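Local coordinates for protein alpha-1,2-mannosidase (Bacteroides thetaiotaomicron, PDB 2WW2) that hydrolyses alpha-mannosidic linkages as a calcium-dependent, inverting glycoside hydrolase of family 92 from a human gut symbiont, at residues F184-G196 with Y218-R232. Sequence-based numbering, arbitrary orientation.
Sequences FMMEFSHPVIEYG and YLKFDVPAGEKLTIR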
# COMPACT_ATOMS: atom_id res chain seq x y z
N PHE A 184 -3.08 -17.80 -49.24
CA PHE A 184 -3.17 -16.39 -49.59
C PHE A 184 -2.75 -16.12 -51.04
O PHE A 184 -2.08 -16.94 -51.68
CB PHE A 184 -2.37 -15.52 -48.61
CG PHE A 184 -0.88 -15.81 -48.60
CD1 PHE A 184 -0.03 -15.23 -49.55
CD2 PHE A 184 -0.33 -16.64 -47.64
CE1 PHE A 184 1.34 -15.49 -49.53
CE2 PHE A 184 1.05 -16.92 -47.61
CZ PHE A 184 1.89 -16.34 -48.55
N MET A 185 -3.20 -14.98 -51.57
CA MET A 185 -2.76 -14.56 -52.89
C MET A 185 -2.75 -13.05 -52.95
O MET A 185 -3.51 -12.37 -52.24
CB MET A 185 -3.62 -15.12 -54.03
CG MET A 185 -5.01 -14.54 -54.17
SD MET A 185 -5.79 -14.87 -55.79
CE MET A 185 -4.99 -13.70 -56.87
N MET A 186 -1.87 -12.53 -53.79
CA MET A 186 -1.79 -11.09 -53.95
C MET A 186 -1.38 -10.72 -55.37
O MET A 186 -0.78 -11.52 -56.10
CB MET A 186 -0.83 -10.49 -52.94
CG MET A 186 0.60 -10.89 -53.13
SD MET A 186 1.63 -10.29 -51.78
CE MET A 186 1.26 -11.53 -50.55
N GLU A 187 -1.73 -9.51 -55.76
CA GLU A 187 -1.45 -9.07 -57.11
C GLU A 187 -0.84 -7.69 -57.01
O GLU A 187 -1.23 -6.92 -56.13
CB GLU A 187 -2.77 -9.01 -57.88
CG GLU A 187 -2.61 -8.52 -59.31
CD GLU A 187 -3.95 -8.23 -59.96
OE1 GLU A 187 -4.75 -7.47 -59.39
OE2 GLU A 187 -4.19 -8.78 -61.04
N PHE A 188 0.13 -7.39 -57.87
CA PHE A 188 0.81 -6.10 -57.88
C PHE A 188 0.43 -5.37 -59.17
O PHE A 188 0.29 -5.99 -60.24
CB PHE A 188 2.33 -6.28 -57.77
CG PHE A 188 2.76 -6.96 -56.48
CD1 PHE A 188 3.15 -6.22 -55.38
CD2 PHE A 188 2.72 -8.34 -56.36
CE1 PHE A 188 3.53 -6.84 -54.19
CE2 PHE A 188 3.09 -8.97 -55.17
CZ PHE A 188 3.50 -8.22 -54.09
N SER A 189 0.29 -4.05 -59.08
CA SER A 189 -0.17 -3.28 -60.22
C SER A 189 0.91 -3.07 -61.28
O SER A 189 0.61 -2.80 -62.44
CB SER A 189 -0.69 -1.92 -59.74
OG SER A 189 0.34 -1.21 -59.06
N HIS A 190 2.18 -3.18 -60.89
CA HIS A 190 3.28 -2.83 -61.78
C HIS A 190 4.16 -4.04 -62.05
O HIS A 190 4.17 -4.99 -61.26
CB HIS A 190 4.09 -1.69 -61.16
CG HIS A 190 3.46 -0.34 -61.32
ND1 HIS A 190 2.39 0.07 -60.55
CD2 HIS A 190 3.75 0.69 -62.15
CE1 HIS A 190 2.04 1.29 -60.91
NE2 HIS A 190 2.85 1.69 -61.88
N PRO A 191 4.90 -4.03 -63.17
CA PRO A 191 5.77 -5.14 -63.54
C PRO A 191 6.80 -5.47 -62.47
O PRO A 191 7.41 -4.57 -61.88
CB PRO A 191 6.52 -4.61 -64.77
CG PRO A 191 5.60 -3.57 -65.35
CD PRO A 191 4.88 -2.96 -64.19
N VAL A 192 6.99 -6.77 -62.26
CA VAL A 192 7.97 -7.28 -61.33
C VAL A 192 9.29 -7.44 -62.08
O VAL A 192 9.44 -8.35 -62.89
CB VAL A 192 7.52 -8.64 -60.78
CG1 VAL A 192 8.60 -9.25 -59.88
CG2 VAL A 192 6.19 -8.49 -60.02
N ILE A 193 10.24 -6.55 -61.82
CA ILE A 193 11.50 -6.51 -62.55
C ILE A 193 12.48 -7.59 -62.10
O ILE A 193 13.13 -8.23 -62.94
CB ILE A 193 12.18 -5.14 -62.40
CG1 ILE A 193 11.19 -4.03 -62.75
CG2 ILE A 193 13.43 -5.04 -63.27
CD1 ILE A 193 10.49 -4.23 -64.08
N GLU A 194 12.61 -7.77 -60.78
CA GLU A 194 13.44 -8.84 -60.22
C GLU A 194 12.69 -9.47 -59.03
O GLU A 194 11.74 -8.88 -58.52
CB GLU A 194 14.83 -8.31 -59.79
CG GLU A 194 15.61 -7.70 -60.96
CD GLU A 194 16.90 -6.99 -60.54
OE1 GLU A 194 17.47 -7.33 -59.49
OE2 GLU A 194 17.35 -6.08 -61.28
N TYR A 195 13.09 -10.67 -58.63
CA TYR A 195 12.34 -11.39 -57.61
C TYR A 195 13.23 -12.51 -57.08
O TYR A 195 14.26 -12.85 -57.68
CB TYR A 195 11.07 -11.99 -58.23
CG TYR A 195 11.35 -12.52 -59.62
CD1 TYR A 195 11.82 -13.81 -59.81
CD2 TYR A 195 11.21 -11.70 -60.74
CE1 TYR A 195 12.12 -14.29 -61.09
CE2 TYR A 195 11.51 -12.15 -62.02
CZ TYR A 195 11.96 -13.45 -62.18
OH TYR A 195 12.26 -13.92 -63.44
N GLY A 196 12.86 -13.06 -55.94
CA GLY A 196 13.62 -14.17 -55.37
C GLY A 196 12.95 -14.70 -54.12
O GLY A 196 11.97 -14.13 -53.62
N TYR A 218 10.83 -11.80 -52.28
CA TYR A 218 10.89 -10.38 -52.60
C TYR A 218 10.54 -10.15 -54.05
O TYR A 218 10.75 -11.00 -54.91
CB TYR A 218 12.27 -9.78 -52.27
CG TYR A 218 13.32 -9.99 -53.34
CD1 TYR A 218 13.41 -9.12 -54.44
CD2 TYR A 218 14.23 -11.04 -53.25
CE1 TYR A 218 14.37 -9.30 -55.41
CE2 TYR A 218 15.19 -11.23 -54.23
CZ TYR A 218 15.25 -10.35 -55.30
OH TYR A 218 16.20 -10.52 -56.27
N LEU A 219 10.01 -8.96 -54.31
CA LEU A 219 9.70 -8.48 -55.63
C LEU A 219 10.31 -7.09 -55.71
O LEU A 219 10.23 -6.33 -54.75
CB LEU A 219 8.18 -8.36 -55.79
CG LEU A 219 7.48 -9.71 -55.67
CD1 LEU A 219 6.94 -9.88 -54.25
CD2 LEU A 219 6.37 -9.79 -56.69
N LYS A 220 10.95 -6.79 -56.84
CA LYS A 220 11.55 -5.49 -57.07
C LYS A 220 10.79 -4.78 -58.20
O LYS A 220 10.45 -5.40 -59.21
CB LYS A 220 13.02 -5.66 -57.44
CG LYS A 220 13.81 -4.36 -57.55
CD LYS A 220 15.27 -4.71 -57.89
CE LYS A 220 16.23 -3.58 -57.55
NZ LYS A 220 16.02 -2.40 -58.43
N PHE A 221 10.54 -3.48 -58.03
CA PHE A 221 9.73 -2.73 -59.01
C PHE A 221 10.48 -1.56 -59.64
O PHE A 221 11.60 -1.25 -59.25
CB PHE A 221 8.42 -2.24 -58.37
CG PHE A 221 7.58 -3.35 -57.81
CD1 PHE A 221 6.69 -4.03 -58.63
CD2 PHE A 221 7.74 -3.76 -56.50
CE1 PHE A 221 5.94 -5.08 -58.12
CE2 PHE A 221 7.00 -4.80 -55.98
CZ PHE A 221 6.09 -5.47 -56.78
N ASP A 222 9.84 -0.95 -60.62
CA ASP A 222 10.38 0.26 -61.24
C ASP A 222 9.22 1.19 -61.51
O ASP A 222 8.99 1.63 -62.64
CB ASP A 222 11.10 -0.08 -62.55
CG ASP A 222 11.91 1.08 -63.06
OD1 ASP A 222 12.19 2.01 -62.27
OD2 ASP A 222 12.26 1.07 -64.26
N VAL A 223 8.46 1.48 -60.46
CA VAL A 223 7.31 2.38 -60.55
C VAL A 223 7.80 3.76 -60.97
O VAL A 223 8.72 4.31 -60.35
CB VAL A 223 6.58 2.49 -59.20
CG1 VAL A 223 5.35 3.42 -59.34
CG2 VAL A 223 6.16 1.10 -58.69
N PRO A 224 7.19 4.35 -62.02
CA PRO A 224 7.68 5.68 -62.42
C PRO A 224 7.35 6.77 -61.40
O PRO A 224 6.36 6.67 -60.67
CB PRO A 224 6.97 5.96 -63.76
CG PRO A 224 6.27 4.65 -64.16
CD PRO A 224 6.12 3.84 -62.89
N ALA A 225 8.17 7.81 -61.33
CA ALA A 225 7.87 8.93 -60.44
C ALA A 225 6.44 9.41 -60.64
O ALA A 225 5.94 9.48 -61.77
CB ALA A 225 8.86 10.07 -60.68
N GLY A 226 5.76 9.76 -59.55
CA GLY A 226 4.38 10.22 -59.64
C GLY A 226 3.36 9.10 -59.56
O GLY A 226 2.18 9.36 -59.33
N GLU A 227 3.79 7.86 -59.76
CA GLU A 227 2.86 6.73 -59.71
C GLU A 227 2.98 5.98 -58.38
O GLU A 227 3.96 6.13 -57.67
CB GLU A 227 3.07 5.77 -60.89
CG GLU A 227 2.77 6.40 -62.26
CD GLU A 227 2.75 5.37 -63.39
OE1 GLU A 227 2.79 4.15 -63.14
OE2 GLU A 227 2.71 5.80 -64.56
N LYS A 228 1.97 5.19 -58.04
CA LYS A 228 1.98 4.42 -56.80
C LYS A 228 1.76 2.96 -57.14
O LYS A 228 1.07 2.64 -58.11
CB LYS A 228 0.89 4.91 -55.84
CG LYS A 228 1.07 6.38 -55.40
CD LYS A 228 -0.03 6.82 -54.43
CE LYS A 228 -1.39 6.88 -55.13
NZ LYS A 228 -2.45 7.47 -54.24
N LEU A 229 2.35 2.08 -56.34
CA LEU A 229 2.13 0.65 -56.48
C LEU A 229 0.85 0.30 -55.72
O LEU A 229 0.67 0.75 -54.57
CB LEU A 229 3.29 -0.13 -55.84
CG LEU A 229 3.22 -1.66 -55.88
CD1 LEU A 229 3.46 -2.17 -57.32
CD2 LEU A 229 4.24 -2.25 -54.92
N THR A 230 -0.03 -0.48 -56.33
CA THR A 230 -1.15 -1.06 -55.61
C THR A 230 -0.88 -2.54 -55.37
O THR A 230 -0.36 -3.23 -56.25
CB THR A 230 -2.46 -0.91 -56.40
OG1 THR A 230 -2.77 0.48 -56.53
CG2 THR A 230 -3.60 -1.59 -55.68
N ILE A 231 -1.19 -3.01 -54.17
CA ILE A 231 -1.08 -4.44 -53.86
C ILE A 231 -2.45 -4.88 -53.41
O ILE A 231 -3.02 -4.27 -52.50
CB ILE A 231 -0.12 -4.72 -52.68
CG1 ILE A 231 1.22 -3.98 -52.88
CG2 ILE A 231 0.14 -6.25 -52.54
CD1 ILE A 231 2.21 -4.17 -51.71
N ARG A 232 -2.98 -5.92 -54.03
CA ARG A 232 -4.30 -6.44 -53.68
C ARG A 232 -4.09 -7.82 -53.14
O ARG A 232 -3.33 -8.58 -53.72
CB ARG A 232 -5.21 -6.55 -54.92
CG ARG A 232 -5.42 -5.22 -55.62
CD ARG A 232 -6.23 -5.36 -56.94
NE ARG A 232 -6.21 -4.06 -57.60
CZ ARG A 232 -5.42 -3.77 -58.62
NH1 ARG A 232 -4.64 -4.70 -59.16
NH2 ARG A 232 -5.42 -2.54 -59.12
O HOH W 1 7.55 -1.93 -61.98
O HOH W 2 17.23 -7.93 -56.87
O HOH W 3 16.51 -3.52 -61.17
O HOH W 4 16.67 -11.50 -58.84
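The Phe188 ring packs where the two strand pairs meet, touching Leu219 and Phe221 of one and Ile231 of the other. A methyl of Leu219 (CD2) and one of Ile231 (CG2) each make off-centre CH-pi contacts with its ring, while Phe221 meets it obliquely, the planes 37° apart and CZ 3.3 Å from CD1 of Phe188. Val192 packs CG2 against CD2 of Leu219 at 3.6 Å. Bulky hydrocarbons suit this interior, which Val145 and Val165 of neighbouring strands extend.

Antiparallel strand pairing holds both flanks: Glu187 and Arg232 form a hydrogen-bonded pair, as do Gly196 and Tyr218. Gly196 has to be small, because one face of the Tyr218 ring lies over its N, offset toward the rim, and a CB on this residue would collide with CE2. Between them Ile193 and Glu194 both face Lys220 in a classic beta bulge, with Ile193 N bonded to Lys220 O (2.9 Å).

Polar side chains tie the connecting loops. Ser189 OG accepts Thr230 N in a nearly straight bond (2.9 Å, 175°) and is also hydrogen-bonded to His190 ND1 (2.8 Å). With CG of His190 anti to its carbonyl carbon (chi1 -78°), the imidazole reaches the 224-227 turn, where NE2 donates to Glu227 OE1 in the ring plane (2.8 Å), and Val223 CG1 covers one face. A leucine in its place would probably leave the Glu227 carboxylate without this donor and Ser189 OG without its second partner.

On the face of the 184-188/229-232 pair turned away from Phe188, a salt bridge joins Glu187 OE1 and Arg232 NH1 (2.8 Å), the donor coming from above the carboxylate plane; Ala254 O takes Arg232 NE. Within this N-terminal domain, an apolar centre supplies the packing, while histidine, serine and paired charges fix the more exposed parts.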